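Local coordinates for SusD superfamily protein (Bacteroides fragilis NCTC 9343, PDB 3NQP), which probably binds glycans at the outer membrane as a SusD-family lipoprotein, helping to deliver them to a partner transporter, at residues A[87-90]-A[91-94]; A[198-201]-A[202-206]; A[255-258]-A[259-262]; A[390-393]-A[394-398]. All coordinates share one frame; numbering follows the deposited sequence. Where two conformers were deposited one is given.

Contact 1: residues A[87-90]-A[91-94]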
loop_
_atom_site.group_PDB
_atom_site.type_symbol
_atom_site.label_atom_id
_atom_site.label_comp_id
_atom_site.label_asym_id
_atom_site.label_seq_id
_atom_site.Cartn_x
_atom_site.Cartn_y
_atom_site.Cartn_z
ATOM N N ASP A 87 -9.199 -12.317 -7.686
ATOM C CA ASP A 87 -8.471 -13.298 -8.493
ATOM C C ASP A 87 -7.179 -13.738 -7.812
ATOM O O ASP A 87 -6.185 -13.986 -8.471
ATOM C CB ASP A 87 -8.193 -12.710 -9.890
ATOM C CG ASP A 87 -8.057 -13.792 -10.984
ATOM O OD1 ASP A 87 -8.462 -14.952 -10.779
ATOM O OD2 ASP A 87 -7.560 -13.464 -12.069
ATOM N N LEU A 88 -7.164 -13.789 -6.486
ATOM C CA LEU A 88 -5.960 -14.209 -5.794
ATOM C C LEU A 88 -5.823 -15.718 -5.551
ATOM O O LEU A 88 -4.712 -16.185 -5.205
ATOM C CB LEU A 88 -5.783 -13.470 -4.480
ATOM C CG LEU A 88 -5.682 -11.934 -4.599
ATOM C CD1 LEU A 88 -5.527 -11.286 -3.221
ATOM C CD2 LEU A 88 -4.549 -11.537 -5.504
ATOM N N PHE A 89 -6.889 -16.490 -5.688
ATOM C CA PHE A 89 -6.781 -17.919 -5.326
ATOM C C PHE A 89 -5.929 -18.718 -6.313
ATOM O O PHE A 89 -5.308 -19.719 -5.917
ATOM C CB PHE A 89 -8.155 -18.586 -5.073
ATOM C CG PHE A 89 -8.731 -18.238 -3.732
ATOM C CD1 PHE A 89 -8.162 -18.742 -2.569
ATOM C CD2 PHE A 89 -9.788 -17.369 -3.632
ATOM C CE1 PHE A 89 -8.659 -18.413 -1.341
ATOM C CE2 PHE A 89 -10.272 -17.015 -2.406
ATOM C CZ PHE A 89 -9.730 -17.549 -1.253
ATOM N N GLY A 90 -5.863 -18.293 -7.575
ATOM C CA GLY A 90 -4.968 -18.978 -8.518
ATOM C C GLY A 90 -3.513 -18.863 -8.042
ATOM O O GLY A 90 -2.757 -19.867 -7.993
ATOM N N ARG A 91 -3.136 -17.649 -7.632
ATOM C CA ARG A 91 -1.798 -17.392 -7.074
ATOM C C ARG A 91 -1.515 -18.221 -5.827
ATOM O O ARG A 91 -0.437 -18.817 -5.701
ATOM C CB ARG A 91 -1.661 -15.911 -6.743
ATOM C CG ARG A 91 -1.415 -15.070 -7.970
ATOM C CD ARG A 91 -1.901 -13.672 -7.717
ATOM N NE ARG A 91 -1.553 -12.800 -8.815
ATOM C CZ ARG A 91 -2.381 -12.422 -9.777
ATOM N NH1 ARG A 91 -3.656 -12.817 -9.825
ATOM N NH2 ARG A 91 -1.909 -11.633 -10.713
ATOM N N ILE A 92 -2.476 -18.201 -4.899
ATOM C CA ILE A 92 -2.389 -18.985 -3.660
ATOM C C ILE A 92 -2.181 -20.476 -3.966
ATOM O O ILE A 92 -1.350 -21.128 -3.332
ATOM C CB ILE A 92 -3.629 -18.808 -2.737
ATOM C CG1 ILE A 92 -3.583 -17.424 -2.086
ATOM C CG2 ILE A 92 -3.688 -19.927 -1.627
ATOM C CD1 ILE A 92 -4.903 -16.941 -1.509
ATOM N N THR A 93 -2.916 -21.017 -4.929
ATOM C CA THR A 93 -2.817 -22.451 -5.187
ATOM C C THR A 93 -1.436 -22.835 -5.734
ATOM O O THR A 93 -0.964 -23.936 -5.469
ATOM C CB THR A 93 -3.986 -22.964 -6.072
ATOM O OG1 THR A 93 -4.044 -22.209 -7.286
ATOM C CG2 THR A 93 -5.289 -22.801 -5.314
ATOM N N ASN A 94 -0.776 -21.928 -6.457
ATOM C CA ASN A 94 0.588 -22.141 -6.891
ATOM C C ASN A 94 1.560 -22.145 -5.722
ATOM O O ASN A 94 2.530 -22.928 -5.716
ATOM C CB ASN A 94 1.025 -21.114 -7.959
ATOM C CG ASN A 94 0.284 -21.300 -9.307
ATOM O OD1 ASN A 94 -0.544 -22.202 -9.468
ATOM N ND2 ASN A 94 0.571 -20.434 -10.249
HETATM O O HOH W 1 -4.438 -15.922 -8.982
#
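The guanidinium of R91 and the ring of F89 are the flat groups in this first turn of helix 89-102. At the edge of the guanidinium, in its plane, lies the carbonyl oxygen of D87: NH1 of R91 donates to O of D87 over 3.1 Å in a weak bond bent to 133°. R91 comes back to the start of the turn because its CG stands anti to its own carbonyl carbon (chi1 -77°) and the chain then runs out extended to NE. On the way its CD passes CD2 of L88. The carboxylate of D87 is near without forming a salt bridge, and the stronger partner of R91 is the carbonyl of H34, which takes NE. An acetate ion, probably from the crystallisation liquor, lies about 3 Å from the R91 side chain.

The F89 ring meets CD1 of I92 obliquely, CD1 to CD1 3.9 Å, the two side chains lying side by side, pointing the same way and both touching Y128 of helix 110-135; R141 adds a cation-pi contact to F89. In the conformer given, OG1 of T93 lies 2.8 Å from O of G90 and 3.1 Å from O of F89, and its one proton cannot be assigned to either. N of I92 to O of L88, N of T93 to O of F89 and N of N94 to O of G90 make the i to i+4 pattern by which the chain settles into an alpha-helix.

Contact 2: residues A[198-201]-A[202-206]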
loop_
_atom_site.group_PDB
_atom_site.type_symbol
_atom_site.label_atom_id
_atom_site.label_comp_id
_atom_site.label_asym_id
_atom_site.label_seq_id
_atom_site.Cartn_x
_atom_site.Cartn_y
_atom_site.Cartn_z
ATOM N N TRP A 198 11.087 -11.844 -1.917
ATOM C CA TRP A 198 10.652 -11.782 -0.532
ATOM C C TRP A 198 11.773 -12.259 0.375
ATOM O O TRP A 198 12.596 -13.082 -0.036
ATOM C CB TRP A 198 9.389 -12.628 -0.360
ATOM C CG TRP A 198 8.651 -12.384 0.942
ATOM C CD1 TRP A 198 8.831 -13.048 2.104
ATOM C CD2 TRP A 198 7.672 -11.386 1.198
ATOM N NE1 TRP A 198 7.995 -12.562 3.064
ATOM C CE2 TRP A 198 7.259 -11.546 2.530
ATOM C CE3 TRP A 198 7.065 -10.392 0.416
ATOM C CZ2 TRP A 198 6.261 -10.769 3.108
ATOM C CZ3 TRP A 198 6.091 -9.610 1.008
ATOM C CH2 TRP A 198 5.715 -9.788 2.333
ATOM N N SER A 199 11.851 -11.693 1.577
ATOM C CA SER A 199 13.006 -11.873 2.459
ATOM C C SER A 199 12.515 -11.991 3.883
ATOM O O SER A 199 11.342 -11.733 4.162
ATOM C CB SER A 199 13.942 -10.658 2.360
ATOM O OG SER A 199 13.263 -9.448 2.814
ATOM N N LYS A 200 13.428 -12.316 4.785
ATOM C CA LYS A 200 13.136 -12.361 6.229
ATOM C C LYS A 200 12.649 -11.014 6.761
ATOM O O LYS A 200 11.650 -10.924 7.504
ATOM C CB LYS A 200 14.349 -12.858 6.989
ATOM C CG LYS A 200 14.117 -13.112 8.472
ATOM C CD LYS A 200 15.430 -13.373 9.145
ATOM C CE LYS A 200 15.298 -13.263 10.605
ATOM N NZ LYS A 200 16.469 -13.704 11.312
ATOM N N ALA A 201 13.323 -9.949 6.378
ATOM C CA ALA A 201 12.859 -8.618 6.744
ATOM C C ALA A 201 11.411 -8.353 6.314
ATOM O O ALA A 201 10.651 -7.729 7.005
ATOM C CB ALA A 201 13.762 -7.595 6.159
ATOM N N ALA A 202 11.063 -8.788 5.124
ATOM C CA ALA A 202 9.743 -8.577 4.598
ATOM C C ALA A 202 8.711 -9.310 5.442
ATOM O O ALA A 202 7.624 -8.748 5.738
ATOM C CB ALA A 202 9.674 -9.023 3.120
ATOM N N THR A 203 9.037 -10.549 5.834
ATOM C CA THR A 203 8.175 -11.293 6.744
ATOM C C THR A 203 8.029 -10.568 8.089
ATOM O O THR A 203 6.914 -10.504 8.672
ATOM C CB THR A 203 8.637 -12.733 6.957
ATOM O OG1 THR A 203 8.399 -13.471 5.756
ATOM C CG2 THR A 203 7.846 -13.422 8.154
ATOM N N GLU A 204 9.120 -10.017 8.594
ATOM C CA GLU A 204 9.054 -9.265 9.859
ATOM C C GLU A 204 8.172 -7.992 9.718
ATOM O O GLU A 204 7.431 -7.662 10.631
ATOM C CB GLU A 204 10.439 -8.910 10.375
ATOM C CG GLU A 204 11.218 -10.115 10.857
ATOM C CD GLU A 204 12.133 -9.814 11.999
ATOM O OE1 GLU A 204 11.663 -9.930 13.148
ATOM O OE2 GLU A 204 13.284 -9.429 11.752
ATOM N N CYS A 205 8.266 -7.292 8.580
ATOM C CA CYS A 205 7.388 -6.164 8.302
ATOM C C CYS A 205 5.908 -6.579 8.296
ATOM O O CYS A 205 5.064 -5.959 8.926
ATOM C CB CYS A 205 7.695 -5.534 6.947
ATOM S SG CYS A 205 9.209 -4.525 6.993
ATOM N N LEU A 206 5.617 -7.609 7.536
ATOM C CA LEU A 206 4.298 -8.187 7.506
ATOM C C LEU A 206 3.848 -8.578 8.902
ATOM O O LEU A 206 2.680 -8.357 9.250
ATOM C CB LEU A 206 4.229 -9.379 6.539
ATOM C CG LEU A 206 2.864 -9.993 6.270
ATOM C CD1 LEU A 206 1.827 -8.946 5.857
ATOM C CD2 LEU A 206 3.026 -11.052 5.163
#
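This is a capped helix start: the residues just before helix 200-216 fold back over its first turns, in a buried part of the protein. S199 is the N-cap, and its OG accepts from N of A202 at 3.3 Å, giving a partner to an amide of the first turn, where the i-4 carbonyl of a regular helix is missing. A serine suits this place because its short hydroxyl, held between the backbone N and the carbonyl carbon (chi1 63°), can turn back to the helix end.

W198 lays its indole over the first turn. The methyl of A202 lies over one face, CB standing 3.6 Å from the centroid of the six-membered ring in a CH-pi contact; a small residue lets the ring come this close. At the ring edge, NE1 of W198 donates to OG1 of T203 over 2.9 Å, nearly straight at 162° and close to the indole plane. This bond helps to fix the turn of the ring, while T203 OG1 is bonded also to the hydroxyl of S177. Farther along, CD2 of L206 touches CZ2 of W198 at 3.8 Å, its side chain crossing the tryptophan at about a right angle.

K200 and E204 leave the same side of the helix, but their charged ends serve other partners: NZ of K200 bonds the carbonyl of G182 and N185, OE1 of E204 bonds H235, and OE2 bonds Y243 and S238. Around them, F267 meets W198 edge-to-face, Y380 of strand 377-381 packs on W198 and L206, L123 and F126 of helix 110-135 lie against W198 and L206 respectively, and helix 163-181 packs on T203 and L206.

Contact 3: residues A[255-258]-A[259-262]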
loop_
_atom_site.group_PDB
_atom_site.type_symbol
_atom_site.label_atom_id
_atom_site.label_comp_id
_atom_site.label_asym_id
_atom_site.label_seq_id
_atom_site.Cartn_x
_atom_site.Cartn_y
_atom_site.Cartn_z
ATOM N N PHE A 255 12.342 6.739 -4.824
ATOM C CA PHE A 255 11.475 6.168 -5.888
ATOM C C PHE A 255 12.157 6.137 -7.217
ATOM O O PHE A 255 11.680 5.475 -8.128
ATOM C CB PHE A 255 10.179 6.975 -5.994
ATOM C CG PHE A 255 9.566 7.164 -4.670
ATOM C CD1 PHE A 255 8.801 6.161 -4.130
ATOM C CD2 PHE A 255 9.843 8.294 -3.900
ATOM C CE1 PHE A 255 8.273 6.285 -2.837
ATOM C CE2 PHE A 255 9.340 8.427 -2.633
ATOM C CZ PHE A 255 8.526 7.391 -2.092
ATOM N N ASN A 256 13.276 6.862 -7.301
ATOM C CA ASN A 256 13.973 7.067 -8.563
ATOM C C ASN A 256 14.284 5.716 -9.209
ATOM O O ASN A 256 14.900 4.823 -8.586
ATOM C CB ASN A 256 15.226 7.885 -8.283
ATOM C CG ASN A 256 16.093 8.121 -9.516
ATOM O OD1 ASN A 256 15.925 7.500 -10.569
ATOM N ND2 ASN A 256 17.074 8.996 -9.354
ATOM N N ALA A 257 13.849 5.558 -10.458
ATOM C CA ALA A 257 13.970 4.276 -11.158
ATOM C C ALA A 257 15.438 3.943 -11.468
ATOM O O ALA A 257 15.758 2.816 -11.850
ATOM C CB ALA A 257 13.082 4.267 -12.435
ATOM N N LYS A 258 16.329 4.919 -11.308
ATOM C CA LYS A 258 17.769 4.677 -11.456
ATOM C C LYS A 258 18.460 4.497 -10.085
ATOM O O LYS A 258 19.667 4.355 -10.012
ATOM C CB LYS A 258 18.421 5.804 -12.283
ATOM C CG LYS A 258 17.800 6.001 -13.666
ATOM C CD LYS A 258 18.366 5.048 -14.705
ATOM C CE LYS A 258 17.913 5.396 -16.142
ATOM N NZ LYS A 258 17.972 6.876 -16.477
ATOM N N ASN A 259 17.674 4.415 -9.002
ATOM C CA ASN A 259 18.237 4.197 -7.661
ATOM C C ASN A 259 17.502 3.061 -6.934
ATOM O O ASN A 259 17.271 3.109 -5.732
ATOM C CB ASN A 259 18.186 5.510 -6.845
ATOM C CG ASN A 259 18.943 5.388 -5.520
ATOM O OD1 ASN A 259 19.948 4.719 -5.471
ATOM N ND2 ASN A 259 18.422 5.978 -4.446
ATOM N N LYS A 260 17.120 2.034 -7.673
ATOM C CA LYS A 260 16.271 0.972 -7.139
ATOM C C LYS A 260 16.971 0.146 -6.102
ATOM O O LYS A 260 18.192 0.096 -6.055
ATOM C CB LYS A 260 15.776 0.032 -8.271
ATOM C CG LYS A 260 14.822 0.728 -9.213
ATOM C CD LYS A 260 14.309 -0.225 -10.296
ATOM C CE LYS A 260 13.269 0.460 -11.216
ATOM N NZ LYS A 260 12.609 -0.671 -11.984
ATOM N N ALA A 261 16.184 -0.499 -5.276
ATOM C CA ALA A 261 16.694 -1.387 -4.204
ATOM C C ALA A 261 17.694 -0.677 -3.299
ATOM O O ALA A 261 18.642 -1.266 -2.795
ATOM C CB ALA A 261 17.303 -2.655 -4.819
ATOM N N ASN A 262 17.440 0.599 -3.065
ATOM C CA ASN A 262 18.258 1.406 -2.136
ATOM C C ASN A 262 18.033 1.046 -0.668
ATOM O O ASN A 262 17.175 0.226 -0.315
ATOM C CB ASN A 262 17.980 2.868 -2.380
ATOM C CG ASN A 262 16.533 3.215 -2.156
ATOM O OD1 ASN A 262 16.076 3.210 -1.002
ATOM N ND2 ASN A 262 15.781 3.521 -3.254
HETATM O O HOH W 2 18.152 1.426 -10.497
#
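N256 to N259 form a type I beta turn, with an Asx turn overlapping it at N256, in the surface loop between helix 251-255 and strand 265-269. The beta turn is closed by the backbone N of N259, which donates to O of N256 over 2.8 Å; the Asx turn is made by N of K258, which donates to OD1 of N256 over 2.7 Å at a fairly straight 164°. In both, the donor stands above the carbonyl plane of its acceptor. Asparagine suits the first position because its short amide, with CG anti to the backbone N (chi1 177°), carries OD1 round to the turn; ND2 of the same group is held by Q253. ND2 of N259 likewise goes to the carbonyl of Q253.

Van der Waals contact comes mainly from K260, whose extended chain runs alongside A257: CE lies 4.0 Å from CB of A257, and CG and CE also pass its carbonyl oxygen. The small alanine lets the aliphatic part of the lysine pass close by, while NZ reaches on to a salt bridge with D376 and the carbonyl of C374.

A water joins the same two residues, donating to O of A257 and accepting from N of K260. Beyond the turn, ND2 of N262, which also bonds the carbonyl of V254, donates to O of N259 over 2.9 Å, with that oxygen almost in the amide plane.

Contact 4: residues A[390-393]-A[394-398]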
loop_
_atom_site.group_PDB
_atom_site.type_symbol
_atom_site.label_atom_id
_atom_site.label_comp_id
_atom_site.label_asym_id
_atom_site.label_seq_id
_atom_site.Cartn_x
_atom_site.Cartn_y
_atom_site.Cartn_z
ATOM N N ALA A 390 5.380 4.367 15.667
ATOM C CA ALA A 390 4.715 5.519 16.282
ATOM C C ALA A 390 3.280 5.169 16.749
ATOM O O ALA A 390 2.835 5.577 17.843
ATOM C CB ALA A 390 4.701 6.714 15.339
ATOM N N GLU A 391 2.547 4.452 15.897
ATOM C CA GLU A 391 1.194 4.047 16.232
ATOM C C GLU A 391 1.188 3.097 17.445
ATOM O O GLU A 391 0.363 3.252 18.332
ATOM C CB GLU A 391 0.515 3.406 15.032
ATOM C CG GLU A 391 -0.941 3.043 15.288
ATOM C CD GLU A 391 -1.644 2.607 14.035
ATOM O OE1 GLU A 391 -1.175 3.032 12.952
ATOM O OE2 GLU A 391 -2.648 1.852 14.148
ATOM N N ILE A 392 2.146 2.165 17.507
ATOM C CA ILE A 392 2.279 1.274 18.677
ATOM C C ILE A 392 2.564 2.126 19.931
ATOM O O ILE A 392 1.926 1.933 20.982
ATOM C CB ILE A 392 3.377 0.199 18.465
ATOM C CG1 ILE A 392 2.939 -0.822 17.392
ATOM C CG2 ILE A 392 3.683 -0.499 19.783
ATOM C CD1 ILE A 392 4.106 -1.772 16.806
ATOM N N ALA A 393 3.487 3.087 19.805
ATOM C CA ALA A 393 3.812 4.016 20.880
ATOM C C ALA A 393 2.557 4.727 21.408
ATOM O O ALA A 393 2.313 4.811 22.627
ATOM C CB ALA A 393 4.896 5.079 20.394
ATOM N N ASN A 394 1.749 5.230 20.494
ATOM C CA ASN A 394 0.520 5.889 20.896
ATOM C C ASN A 394 -0.365 4.923 21.718
ATOM O O ASN A 394 -0.941 5.346 22.715
ATOM C CB ASN A 394 -0.285 6.462 19.713
ATOM C CG ASN A 394 -1.271 7.520 20.155
ATOM O OD1 ASN A 394 -1.051 8.157 21.183
ATOM N ND2 ASN A 394 -2.348 7.734 19.378
HETATM N N MSE A 395 -0.413 3.643 21.343
HETATM C CA MSE A 395 -1.212 2.666 22.095
HETATM C C MSE A 395 -0.647 2.448 23.502
HETATM O O MSE A 395 -1.404 2.306 24.465
HETATM C CB MSE A 395 -1.308 1.305 21.390
HETATM C CG MSE A 395 -2.170 1.272 20.154
HETATM SE SE MSE A 395 -3.995 1.673 20.447
HETATM C CE MSE A 395 -4.569 0.064 21.385
ATOM N N GLU A 396 0.681 2.422 23.622
ATOM C CA GLU A 396 1.364 2.240 24.915
ATOM C C GLU A 396 1.210 3.422 25.839
ATOM O O GLU A 396 1.215 3.257 27.054
ATOM C CB GLU A 396 2.866 2.060 24.730
ATOM C CG GLU A 396 3.302 0.780 24.075
ATOM C CD GLU A 396 4.791 0.778 23.634
ATOM O OE1 GLU A 396 5.404 1.820 23.350
ATOM O OE2 GLU A 396 5.351 -0.307 23.512
ATOM N N GLY A 397 1.145 4.611 25.260
ATOM C CA GLY A 397 1.267 5.849 26.006
ATOM C C GLY A 397 2.652 6.505 25.955
ATOM O O GLY A 397 2.943 7.390 26.773
ATOM N N ASP A 398 3.504 6.065 25.026
ATOM C CA ASP A 398 4.888 6.543 24.901
ATOM C C ASP A 398 4.855 7.747 23.977
ATOM O O ASP A 398 5.240 7.710 22.786
ATOM C CB ASP A 398 5.801 5.449 24.368
ATOM C CG ASP A 398 7.298 5.785 24.496
ATOM O OD1 ASP A 398 7.620 6.948 24.665
ATOM O OD2 ASP A 398 8.115 4.871 24.369
#
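The carbonyl of A393 has two donors, N of G397 at 2.9 Å and N of D398 at 3.0 Å, and this doubling marks the end of helix 382-396. The first comes nearly along the C=O axis, although its N-H is bent to 133°; the second stands above the carbonyl plane. With the weak bond from N of G397 to O of N394, they make a Schellman motif with G397 as the C-prime residue. Its positive phi of 100° would press a side chain against the carbonyl before it, which explains the glycine. Just upstream the bonding is regular: O of A390 accepts from N of N394, O of E391 from N of selenomethionine M395 and O of I392 from N of E396.

The turn brings D398 back over the helix, CB to CB of A393 4.1 Å, where alanine is small enough for a close return. D398 is itself an N-cap, its OD1 taking N of A401 in helix 399-414, so the chain passes from one helix to the next within two residues.

Buried polar ends are paired as well. E391 reaches R458 and K216 with its two oxygens; N394 gives ND2 to E435 and the carbonyl of F431 and accepts from N434 at OD1. The more exposed E396 bonds K233, its OE2 lying 4.1 Å from CG2 of I392.

Around the turn, helix 399-414 packs on A393 through A401 and V402, helix 228-241 meets I392 at A232 and L236, helix 200-216 touches E391 and I392 at L212, and helix 431-445 lies against A390 and M395.

Along the chain the contacts follow one another as contact 1, 2, 3 and 4, and none touches another. Contacts 1 and 2 open helices 89-102 and 200-216, their centres 20 Å apart, and both face helix 110-135, which lies against F89 and I92 in one and W198 and L206 in the other. Contact 4 closes helix 382-396, its centre 22 Å from that of contact 2, yet L212 farther along helix 200-216 packs against it. Contact 3 lies in a surface loop, about 11 Å from contact 2 at the nearest atoms; strand 377-381 touches both. Contact 2 caps one helix, and contact 4 ends another and starts the next; the helix-rich packing is consistent with the SusD family.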